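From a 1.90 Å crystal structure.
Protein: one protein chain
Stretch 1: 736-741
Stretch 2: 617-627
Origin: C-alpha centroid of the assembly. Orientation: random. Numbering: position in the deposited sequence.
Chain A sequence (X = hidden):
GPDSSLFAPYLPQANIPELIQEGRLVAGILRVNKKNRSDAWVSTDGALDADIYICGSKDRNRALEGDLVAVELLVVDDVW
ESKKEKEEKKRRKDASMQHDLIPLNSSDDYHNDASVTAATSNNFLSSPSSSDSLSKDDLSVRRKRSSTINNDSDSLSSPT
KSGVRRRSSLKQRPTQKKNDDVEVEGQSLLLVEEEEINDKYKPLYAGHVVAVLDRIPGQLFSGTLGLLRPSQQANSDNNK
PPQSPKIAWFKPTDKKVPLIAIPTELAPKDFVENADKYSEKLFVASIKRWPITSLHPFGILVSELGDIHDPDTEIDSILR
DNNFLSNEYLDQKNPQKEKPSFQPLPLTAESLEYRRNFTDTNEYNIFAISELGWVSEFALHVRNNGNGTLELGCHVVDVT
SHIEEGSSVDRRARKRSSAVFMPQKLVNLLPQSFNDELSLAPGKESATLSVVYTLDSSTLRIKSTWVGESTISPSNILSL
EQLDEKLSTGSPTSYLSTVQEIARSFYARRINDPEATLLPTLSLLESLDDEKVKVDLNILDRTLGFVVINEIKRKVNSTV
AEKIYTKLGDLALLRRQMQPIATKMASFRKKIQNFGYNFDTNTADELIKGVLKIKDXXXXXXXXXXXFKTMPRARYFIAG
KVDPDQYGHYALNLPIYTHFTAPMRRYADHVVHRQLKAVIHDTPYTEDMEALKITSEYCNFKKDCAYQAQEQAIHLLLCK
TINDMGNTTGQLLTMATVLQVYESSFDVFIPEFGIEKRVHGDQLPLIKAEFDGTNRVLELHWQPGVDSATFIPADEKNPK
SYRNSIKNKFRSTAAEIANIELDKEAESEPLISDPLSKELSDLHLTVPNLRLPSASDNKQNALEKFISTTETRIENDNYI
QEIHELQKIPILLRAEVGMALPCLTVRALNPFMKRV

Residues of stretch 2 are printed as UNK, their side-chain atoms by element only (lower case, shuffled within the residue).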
# COMPACT_ATOMS: atom_id res chain seq x y z
N ALA A 736 21.63 -5.18 -6.79
CA ALA A 736 20.20 -5.41 -6.89
C ALA A 736 19.96 -6.71 -7.64
O ALA A 736 20.87 -7.26 -8.27
CB ALA A 736 19.49 -4.23 -7.59
N THR A 737 18.72 -7.18 -7.60
CA THR A 737 18.32 -8.40 -8.29
C THR A 737 17.39 -8.04 -9.44
O THR A 737 16.48 -7.22 -9.28
CB THR A 737 17.63 -9.38 -7.33
OG1 THR A 737 18.54 -9.78 -6.30
CG2 THR A 737 17.12 -10.61 -8.08
N VAL A 738 17.64 -8.65 -10.60
CA VAL A 738 16.80 -8.46 -11.77
C VAL A 738 15.53 -9.28 -11.60
O VAL A 738 15.59 -10.49 -11.35
CB VAL A 738 17.55 -8.86 -13.05
CG1 VAL A 738 16.64 -8.71 -14.27
CG2 VAL A 738 18.82 -8.03 -13.20
N LEU A 739 14.37 -8.63 -11.75
CA LEU A 739 13.08 -9.28 -11.58
C LEU A 739 12.39 -9.59 -12.90
O LEU A 739 11.79 -10.66 -13.04
CB LEU A 739 12.17 -8.40 -10.72
CG LEU A 739 10.88 -9.03 -10.19
CD1 LEU A 739 11.16 -10.32 -9.44
CD2 LEU A 739 10.16 -8.04 -9.28
N GLN A 740 12.48 -8.68 -13.87
CA GLN A 740 11.89 -8.88 -15.19
C GLN A 740 12.79 -8.23 -16.23
O GLN A 740 13.38 -7.18 -15.99
CB GLN A 740 10.48 -8.28 -15.28
CG GLN A 740 9.38 -9.08 -14.58
CD GLN A 740 9.10 -10.41 -15.25
OE1 GLN A 740 8.39 -10.48 -16.26
NE2 GLN A 740 9.66 -11.48 -14.71
N VAL A 741 12.87 -8.86 -17.41
CA VAL A 741 13.64 -8.34 -18.52
C VAL A 741 12.69 -8.02 -19.67
O VAL A 741 11.76 -8.77 -19.94
CB VAL A 741 14.73 -9.34 -18.97
CG1 VAL A 741 15.44 -8.84 -20.22
CG2 VAL A 741 15.74 -9.55 -17.86
N UNK A 617 16.26 -15.70 -0.10
CA UNK A 617 15.46 -14.57 0.37
C UNK A 617 15.13 -13.61 -0.76
O UNK A 617 14.01 -13.08 -0.84
c UNK A 617 16.18 -13.84 1.50
c UNK A 617 16.28 -14.67 2.77
o UNK A 617 15.66 -15.75 2.85
o UNK A 617 16.99 -14.22 3.70
N UNK A 618 16.11 -13.33 -1.63
CA UNK A 618 15.89 -12.36 -2.70
C UNK A 618 14.82 -12.85 -3.66
O UNK A 618 13.93 -12.09 -4.05
o UNK A 618 19.41 -11.73 -2.67
o UNK A 618 17.83 -10.52 -1.77
c UNK A 618 18.22 -11.39 -2.57
c UNK A 618 17.20 -12.10 -3.43
N UNK A 619 14.89 -14.12 -4.06
CA UNK A 619 13.89 -14.66 -4.98
C UNK A 619 12.52 -14.68 -4.32
O UNK A 619 11.51 -14.30 -4.94
c UNK A 619 15.69 -16.03 -6.08
c UNK A 619 13.27 -16.62 -6.42
c UNK A 619 14.31 -16.07 -5.45
N UNK A 620 12.45 -15.12 -3.06
CA UNK A 620 11.17 -15.17 -2.37
C UNK A 620 10.52 -13.79 -2.31
O UNK A 620 9.31 -13.66 -2.52
n UNK A 620 12.82 -15.16 3.20
n UNK A 620 11.02 -15.90 2.00
c UNK A 620 12.30 -16.02 2.34
n UNK A 620 13.06 -16.99 1.84
c UNK A 620 11.36 -15.74 -0.97
c UNK A 620 10.31 -16.77 1.07
c UNK A 620 10.06 -16.10 -0.27
N UNK A 621 11.31 -12.76 -2.02
CA UNK A 621 10.78 -11.40 -1.98
C UNK A 621 10.36 -10.96 -3.37
O UNK A 621 9.29 -10.37 -3.55
c UNK A 621 11.96 -10.69 0.12
c UNK A 621 11.47 -8.99 -1.67
c UNK A 621 11.84 -10.45 -1.38
N UNK A 622 11.18 -11.26 -4.38
CA UNK A 622 10.85 -10.87 -5.73
C UNK A 622 9.56 -11.49 -6.21
O UNK A 622 8.73 -10.82 -6.83
N UNK A 623 9.36 -12.78 -5.93
CA UNK A 623 8.13 -13.44 -6.35
C UNK A 623 6.93 -12.87 -5.59
O UNK A 623 5.84 -12.72 -6.16
c UNK A 623 8.26 -14.96 -6.20
c UNK A 623 6.90 -15.65 -6.37
c UNK A 623 9.31 -15.46 -7.21
c UNK A 623 9.48 -16.97 -7.26
N UNK A 624 7.11 -12.53 -4.32
CA UNK A 624 6.02 -11.89 -3.59
C UNK A 624 5.66 -10.55 -4.23
O UNK A 624 4.47 -10.21 -4.35
o UNK A 624 4.70 -10.27 0.85
c UNK A 624 5.58 -10.78 0.13
o UNK A 624 6.75 -10.97 0.52
c UNK A 624 6.38 -11.68 -2.12
c UNK A 624 5.21 -11.15 -1.29
N UNK A 625 6.66 -9.77 -4.64
CA UNK A 625 6.38 -8.50 -5.31
C UNK A 625 5.52 -8.75 -6.54
O UNK A 625 4.50 -8.08 -6.76
c UNK A 625 9.80 -6.74 -4.60
c UNK A 625 8.36 -7.22 -4.40
c UNK A 625 7.69 -7.77 -5.67
c UNK A 625 7.42 -6.63 -6.65
N UNK A 626 5.90 -9.74 -7.36
CA UNK A 626 5.12 -10.06 -8.55
C UNK A 626 3.69 -10.45 -8.19
O UNK A 626 2.74 -10.02 -8.85
c UNK A 626 7.17 -9.66 -10.80
c UNK A 626 7.78 -12.07 -10.60
c UNK A 626 7.20 -10.86 -9.88
c UNK A 626 5.81 -11.18 -9.33
N UNK A 627 3.53 -11.29 -7.16
CA UNK A 627 2.19 -11.69 -6.74
C UNK A 627 1.39 -10.50 -6.25
O UNK A 627 0.22 -10.33 -6.62
c UNK A 627 2.30 -12.76 -5.65
c UNK A 627 1.26 -14.28 -3.97
c UNK A 627 0.98 -13.25 -5.05
c UNK A 627 0.09 -13.83 -6.13

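Position 617 opens the helical stretch with two side-chain carbons, the second carrying two oxygens, and it lies out of reach of the strand; this short carboxylate is Asp-617. Position 618 repeats the pattern of two carbons and a pair of terminal oxygens, but its CB points toward the strand and lies 3.9 Å from OG1 of Thr-737. It is Asp-618, whose two carboxylate oxygens are hydrogen-bonded elsewhere in the structure, as is the threonine hydroxyl; the two side chains touch, with no hydrogen bond between them.

At 619 one carbon carries two others, a fork at CB directed away from the strand: Val-619. Position 620 is long, with three carbons, a nitrogen, and then a carbon bearing two more nitrogens, the guanidinium of Arg-620. Out of reach of the strand, it turns back along the helix to form a salt bridge, with NH2 2.9 Å from OD1 of Asp-617. Three carbons forked at CB recur at 621, again without a contact, and identify Val-621.

Position 622 has no side-chain atoms, and here the backbone itself meets the strand: its carbonyl O lies 3.6 Å from CD1 of Leu-739. The residue is therefore Gly-622, and the CA atoms of Gly-622 and Leu-739 are 6.5 Å apart. A CB in ideal geometry would sit 3.0 Å from Leu-739 CD1, a tight approach, so the bare backbone leaves room for the leucine methyl.

Four carbons at 623, forked at the first with one arm two carbons long, give Ile-623, its CA-to-CB bond directed away from the strand. Position 624 has three carbons, the third with two oxygens; this is Glu-624, out of reach. The four-carbon pattern forked at the first atom returns at 625, now with its CA-to-CB bond toward the strand and its carbons touching Leu-739: Ile-625, whose CG2 is 4.1 Å from CD2 of Leu-739. At 626 the four carbons fork at the second and touch both Leu-739 and Gln-740, defining Leu-626; its CD2 approaches Leu-739 CD2 to 3.7 Å and Gln-740 CG to 4.4 Å. Position 627 has the same four-carbon fork but lies out of reach, as Leu-627.

The contact is thus small and largely apolar, burying 259 Å² in total, with no hydrogen bond between strand and helix. The segments run in broadly similar directions, at 39°, with axes 9.6 Å apart at closest approach. Leu-739 is the centre of the packing, reaching the Gly-622 backbone and the side chains of Ile-625 and Leu-626, while Thr-737 meets Asp-618 nearer the start of the helical stretch.

Stretch 2, residues 617-627: DDVRVGIEILL
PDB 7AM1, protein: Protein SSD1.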